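Local coordinates for major Capsid Protein VP1 (PDB 6Y9I), which forms the pentameric capsomers of the polyomavirus capsid and probably binds glycan receptors on the surface of host cells, at the interface of chains A and B. Residues are numbered along the deposited sequence; one frame, centred on the assembly and turned at random. Chains: chain A/B, Major Capsid Protein VP1.

Contact 1: the interface of chains A and B. Residues chain A 105-107, 124, 126; chain B 130, 221-222, 272, 274.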
loop_
_atom_site.group_PDB
_atom_site.type_symbol
_atom_site.label_atom_id
_atom_site.label_comp_id
_atom_site.label_asym_id
_atom_site.label_seq_id
_atom_site.Cartn_x
_atom_site.Cartn_y
_atom_site.Cartn_z
ATOM N N ILE A 105 3.577 5.066 20.101
ATOM C CA ILE A 105 3.068 3.748 20.595
ATOM C C ILE A 105 2.254 3.944 21.883
ATOM O O ILE A 105 1.519 3.015 22.219
ATOM C CB ILE A 105 4.172 2.687 20.806
ATOM C CG1 ILE A 105 4.979 2.951 22.082
ATOM C CG2 ILE A 105 5.063 2.576 19.564
ATOM C CD1 ILE A 105 5.834 1.782 22.572
ATOM N N SER A 106 2.331 5.091 22.574
ATOM C CA SER A 106 1.691 5.267 23.907
ATOM C C SER A 106 0.205 4.919 23.840
ATOM O O SER A 106 -0.519 5.485 22.983
ATOM C CB SER A 106 1.838 6.637 24.488
ATOM O OG SER A 106 1.223 6.673 25.781
ATOM N N VAL A 107 -0.237 4.060 24.759
ATOM C CA VAL A 107 -1.677 3.764 24.959
ATOM C C VAL A 107 -2.012 4.112 26.418
ATOM O O VAL A 107 -2.956 3.552 26.961
ATOM C CB VAL A 107 -2.042 2.334 24.515
ATOM C CG1 VAL A 107 -1.839 2.145 23.021
ATOM C CG2 VAL A 107 -1.271 1.246 25.240
ATOM N N SER A 124 -5.653 3.533 26.476
ATOM C CA SER A 124 -6.195 4.686 25.727
ATOM C C SER A 124 -6.165 4.356 24.246
ATOM O O SER A 124 -5.354 3.485 23.803
ATOM C CB SER A 124 -5.459 5.973 26.002
ATOM O OG SER A 124 -4.300 6.057 25.199
ATOM N N PRO A 126 -4.572 5.290 20.991
ATOM C CA PRO A 126 -3.298 5.935 20.710
ATOM C C PRO A 126 -3.502 7.051 19.676
ATOM O O PRO A 126 -4.584 7.182 19.135
ATOM C CB PRO A 126 -2.485 4.807 20.093
ATOM C CG PRO A 126 -3.567 4.033 19.282
ATOM C CD PRO A 126 -4.779 4.066 20.188
ATOM N N MET B 130 -0.290 -1.626 16.656
ATOM C CA MET B 130 0.909 -0.843 16.320
ATOM C C MET B 130 2.136 -1.742 16.165
ATOM O O MET B 130 2.440 -2.610 17.049
ATOM C CB MET B 130 1.171 0.238 17.361
ATOM C CG MET B 130 1.361 -0.285 18.743
ATOM S SD MET B 130 0.955 1.067 19.814
ATOM C CE MET B 130 -0.825 0.851 19.866
ATOM N N GLY B 221 -1.971 2.671 15.749
ATOM C CA GLY B 221 -3.339 2.243 16.091
ATOM C C GLY B 221 -3.348 0.894 16.772
ATOM O O GLY B 221 -2.281 0.212 16.836
ATOM N N LEU B 222 -4.531 0.463 17.196
ATOM C CA LEU B 222 -4.714 -0.785 17.978
ATOM C C LEU B 222 -5.250 -1.931 17.125
ATOM O O LEU B 222 -5.104 -3.082 17.569
ATOM C CB LEU B 222 -5.618 -0.492 19.179
ATOM C CG LEU B 222 -4.899 0.261 20.302
ATOM C CD1 LEU B 222 -5.891 0.827 21.301
ATOM C CD2 LEU B 222 -3.924 -0.655 21.006
ATOM N N ILE B 272 -3.977 -4.195 27.421
ATOM C CA ILE B 272 -3.162 -4.820 26.349
ATOM C C ILE B 272 -1.789 -5.194 26.887
ATOM O O ILE B 272 -1.352 -4.641 27.881
ATOM C CB ILE B 272 -3.073 -3.902 25.103
ATOM C CG1 ILE B 272 -2.385 -2.580 25.429
ATOM C CG2 ILE B 272 -4.436 -3.690 24.450
ATOM C CD1 ILE B 272 -0.875 -2.635 25.282
ATOM N N TYR B 274 2.060 -5.469 24.772
ATOM C CA TYR B 274 2.842 -5.487 23.518
ATOM C C TYR B 274 3.429 -6.889 23.341
ATOM O O TYR B 274 3.763 -7.517 24.361
ATOM C CB TYR B 274 3.937 -4.439 23.606
ATOM C CG TYR B 274 3.443 -3.020 23.649
ATOM C CD1 TYR B 274 3.040 -2.370 22.492
ATOM C CD2 TYR B 274 3.417 -2.312 24.827
ATOM C CE1 TYR B 274 2.613 -1.048 22.512
ATOM C CE2 TYR B 274 3.043 -0.982 24.863
ATOM C CZ TYR B 274 2.623 -0.350 23.707
ATOM O OH TYR B 274 2.243 0.957 23.766
HETATM O O HOH W 1 2.007 2.537 25.810
#
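The phenol of B:Tyr274, on strand 272-276, meets the backbone of A:Ile105 at the end of the 3-10 helix 101-105, at a junction between neighbouring VP1 subunits of the polyomavirus coat-protein family, whose jelly-roll monomers assemble into pentamers. Its hydroxyl OH donates a hydrogen bond of 2.7 Å to A:Ile105 O. The acceptor lies in the plane of the tyrosine ring, at its edge, whereas the hydroxyl stands above the carbonyl plane, 55° out of it. Water 1, also at the ring edge, lies 2.6 Å from B:Tyr274 OH and continues to the amide N of A:Val107, so the phenol oxygen is tied to two points of the same backbone turn.

Apolar contacts flank this polar pair. B:Met130 bends at chi3 (84°), which carries its methyl CE across to A:Val107 CG1 at 3.6 Å, while the sulfur SD sits beside A:Ile105 O and CA, 3.5 Å from CA, at the in-plane edge of the B:Tyr274 ring. The other branch of A:Val107 points tip to tip at B:Ile272, CG2 to CD1 at 3.9 Å; the same CD1 methyl lies over one face of the B:Tyr274 ring, offset toward its rim. A:Ile105 CD1 reaches the phenol carbon B:Tyr274 CZ at 4.0 Å. Farther along, the ring of A:Pro126 lies against the loop at B:Gly221 and B:Leu222: its CD carbon touches the leucine methyl CD1 at 3.6 Å, and its CG meets B:Gly221 CA at 3.7 Å.

Contact 2: the interface of chains A and B. Residues chain A 45, 103, 105-106, 108-110; chain B 149-150, 200, 274.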
loop_
_atom_site.group_PDB
_atom_site.type_symbol
_atom_site.label_atom_id
_atom_site.label_comp_id
_atom_site.label_asym_id
_atom_site.label_seq_id
_atom_site.Cartn_x
_atom_site.Cartn_y
_atom_site.Cartn_z
ATOM N N TYR A 45 0.780 20.000 20.674
ATOM C CA TYR A 45 -0.610 19.603 20.359
ATOM C C TYR A 45 -1.375 20.871 19.986
ATOM O O TYR A 45 -0.880 22.006 20.240
ATOM C CB TYR A 45 -1.312 18.931 21.547
ATOM C CG TYR A 45 -0.755 17.615 22.033
ATOM C CD1 TYR A 45 0.392 17.556 22.818
ATOM C CD2 TYR A 45 -1.420 16.433 21.777
ATOM C CE1 TYR A 45 0.882 16.354 23.310
ATOM C CE2 TYR A 45 -0.963 15.226 22.271
ATOM C CZ TYR A 45 0.188 15.182 23.038
ATOM O OH TYR A 45 0.653 13.975 23.469
ATOM N N SER A 103 7.343 7.509 20.373
ATOM C CA SER A 103 6.361 8.114 21.322
ATOM C C SER A 103 4.919 7.835 20.881
ATOM O O SER A 103 4.024 7.749 21.727
ATOM C CB SER A 103 6.644 9.600 21.542
ATOM O OG SER A 103 6.160 10.428 20.487
ATOM N N ILE A 105 3.577 5.066 20.101
ATOM C CA ILE A 105 3.068 3.748 20.595
ATOM C C ILE A 105 2.254 3.944 21.883
ATOM O O ILE A 105 1.519 3.015 22.219
ATOM C CB ILE A 105 4.172 2.687 20.806
ATOM C CG1 ILE A 105 4.979 2.951 22.082
ATOM C CG2 ILE A 105 5.063 2.576 19.564
ATOM C CD1 ILE A 105 5.834 1.782 22.572
ATOM N N SER A 106 2.331 5.091 22.574
ATOM C CA SER A 106 1.691 5.267 23.907
ATOM C C SER A 106 0.205 4.919 23.840
ATOM O O SER A 106 -0.519 5.485 22.983
ATOM C CB SER A 106 1.838 6.637 24.488
ATOM O OG SER A 106 1.223 6.673 25.781
ATOM N N HIS A 108 -1.349 5.137 26.962
ATOM C CA HIS A 108 -1.679 5.735 28.287
ATOM C C HIS A 108 -1.664 7.265 28.158
ATOM O O HIS A 108 -1.153 7.954 29.026
ATOM C CB HIS A 108 -0.754 5.177 29.362
ATOM C CG HIS A 108 0.684 5.246 28.996
ATOM N ND1 HIS A 108 1.384 6.429 29.010
ATOM C CD2 HIS A 108 1.563 4.281 28.645
ATOM C CE1 HIS A 108 2.627 6.198 28.625
ATOM N NE2 HIS A 108 2.766 4.886 28.430
ATOM N N LEU A 109 -2.242 7.758 27.076
ATOM C CA LEU A 109 -2.335 9.204 26.769
ATOM C C LEU A 109 -3.233 9.896 27.809
ATOM O O LEU A 109 -4.395 9.524 27.987
ATOM C CB LEU A 109 -2.854 9.364 25.333
ATOM C CG LEU A 109 -1.867 9.023 24.210
ATOM C CD1 LEU A 109 -2.510 9.213 22.847
ATOM C CD2 LEU A 109 -0.624 9.867 24.292
ATOM N N LEU A 110 -2.687 10.911 28.475
ATOM C CA LEU A 110 -3.419 11.712 29.489
ATOM C C LEU A 110 -4.685 12.294 28.850
ATOM O O LEU A 110 -4.610 12.835 27.740
ATOM C CB LEU A 110 -2.502 12.813 30.024
ATOM C CG LEU A 110 -1.513 12.348 31.085
ATOM C CD1 LEU A 110 -0.402 13.364 31.272
ATOM C CD2 LEU A 110 -2.228 12.100 32.395
ATOM N N SER B 149 5.509 11.890 24.929
ATOM C CA SER B 149 4.120 12.162 24.463
ATOM C C SER B 149 3.399 13.020 25.513
ATOM O O SER B 149 2.729 14.003 25.146
ATOM C CB SER B 149 3.370 10.873 24.138
ATOM O OG SER B 149 3.603 9.899 25.134
ATOM N N ASN B 150 3.595 12.710 26.797
ATOM C CA ASN B 150 3.055 13.499 27.935
ATOM C C ASN B 150 4.187 13.795 28.932
ATOM O O ASN B 150 4.664 12.883 29.589
ATOM C CB ASN B 150 1.932 12.773 28.665
ATOM C CG ASN B 150 0.707 12.453 27.835
ATOM O OD1 ASN B 150 0.252 11.321 27.886
ATOM N ND2 ASN B 150 0.118 13.447 27.183
ATOM N N GLU B 200 9.121 4.490 23.584
ATOM C CA GLU B 200 8.147 5.603 23.698
ATOM C C GLU B 200 8.811 6.900 24.171
ATOM O O GLU B 200 8.149 7.934 24.105
ATOM C CB GLU B 200 6.965 5.254 24.595
ATOM C CG GLU B 200 7.287 5.150 26.076
ATOM C CD GLU B 200 6.195 4.405 26.823
ATOM O OE1 GLU B 200 6.153 3.143 26.717
ATOM O OE2 GLU B 200 5.323 5.098 27.437
ATOM N N TYR B 274 2.060 -5.469 24.772
ATOM C CA TYR B 274 2.842 -5.487 23.518
ATOM C C TYR B 274 3.429 -6.889 23.341
ATOM O O TYR B 274 3.763 -7.517 24.361
ATOM C CB TYR B 274 3.937 -4.439 23.606
ATOM C CG TYR B 274 3.443 -3.020 23.649
ATOM C CD1 TYR B 274 3.040 -2.370 22.492
ATOM C CD2 TYR B 274 3.417 -2.312 24.827
ATOM C CE1 TYR B 274 2.613 -1.048 22.512
ATOM C CE2 TYR B 274 3.043 -0.982 24.863
ATOM C CZ TYR B 274 2.623 -0.350 23.707
ATOM O OH TYR B 274 2.243 0.957 23.766
HETATM O O HOH W 2 3.938 2.076 27.909
HETATM O O HOH W 3 -2.369 12.911 25.615
HETATM O O HOH W 4 1.153 9.297 30.089
#
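With CG between its backbone N and carbonyl carbon (chi1 50°), A:His108 points its imidazole at B:Glu200, whose chain runs extended beyond CG (chi2 -163°) to meet it tip to tip. This pairing across the VP1 subunit boundary is a hydrogen bond from the ring NE2 to the carboxylate OE2, 2.8 Å long but bent. OE2 accepts on its syn lone pair, and ring and carboxylate are nearly coplanar, 21° apart. Water 2 joins the same NE2 to the other carboxylate oxygen, OE1, and the nearby carboxylate might favour a protonated imidazole. A:Ser106 OG sits over the centre of one face of the ring, 3.2 Å above its plane; this hydroxyl also accepts a bond from A:His108 N, which should help hold the histidine in position. Nearer the backbone, the side chains of B:Glu200 and A:Ile105 cross at about a right angle, CB against CG1.

B:Asn150 binds the backbone of the A:Leu109 to A:Leu110 loop. Its side-chain oxygen OD1 takes the amide N of A:Leu110 at 3.0 Å in a nearly straight bond, the donor lying above the amide plane, and its ND2 reaches A:Leu110 O through water 3. The methyl CD1 of A:Leu110 packs on B:Asn150 CB at 3.5 Å. Water 4 lies within hydrogen-bonding distance of OD1, of the imidazole ND1 and of the carbonyl O of A:His108, and thereby connects the two polar clusters. Beside B:Asn150, A:Tyr45 brings its phenol to the backbone of B:Ser149: OH donates to B:Ser149 O at 2.7 Å, with the acceptor at the ring edge and in its plane, while the hydroxyl stands above the carbonyl plane of B:Ser149.

About 8 Å separates the C-alpha centres of contact 1 and contact 2, and A:Ile105, A:Ser106 and B:Tyr274 belong to both. The 3-10 helix 101-105 of chain A and the segment after it thus face chain B on two fronts, one mainly apolar beside strand 272-276, the other mainly polar and hydrated. Together they form one continuous stretch of the boundary between adjacent subunits. The deposited assembly holds five VP1 copies, as expected for a capsid pentamer, so the same pairing should recur around the ring and help fix how each subunit sits against its neighbour.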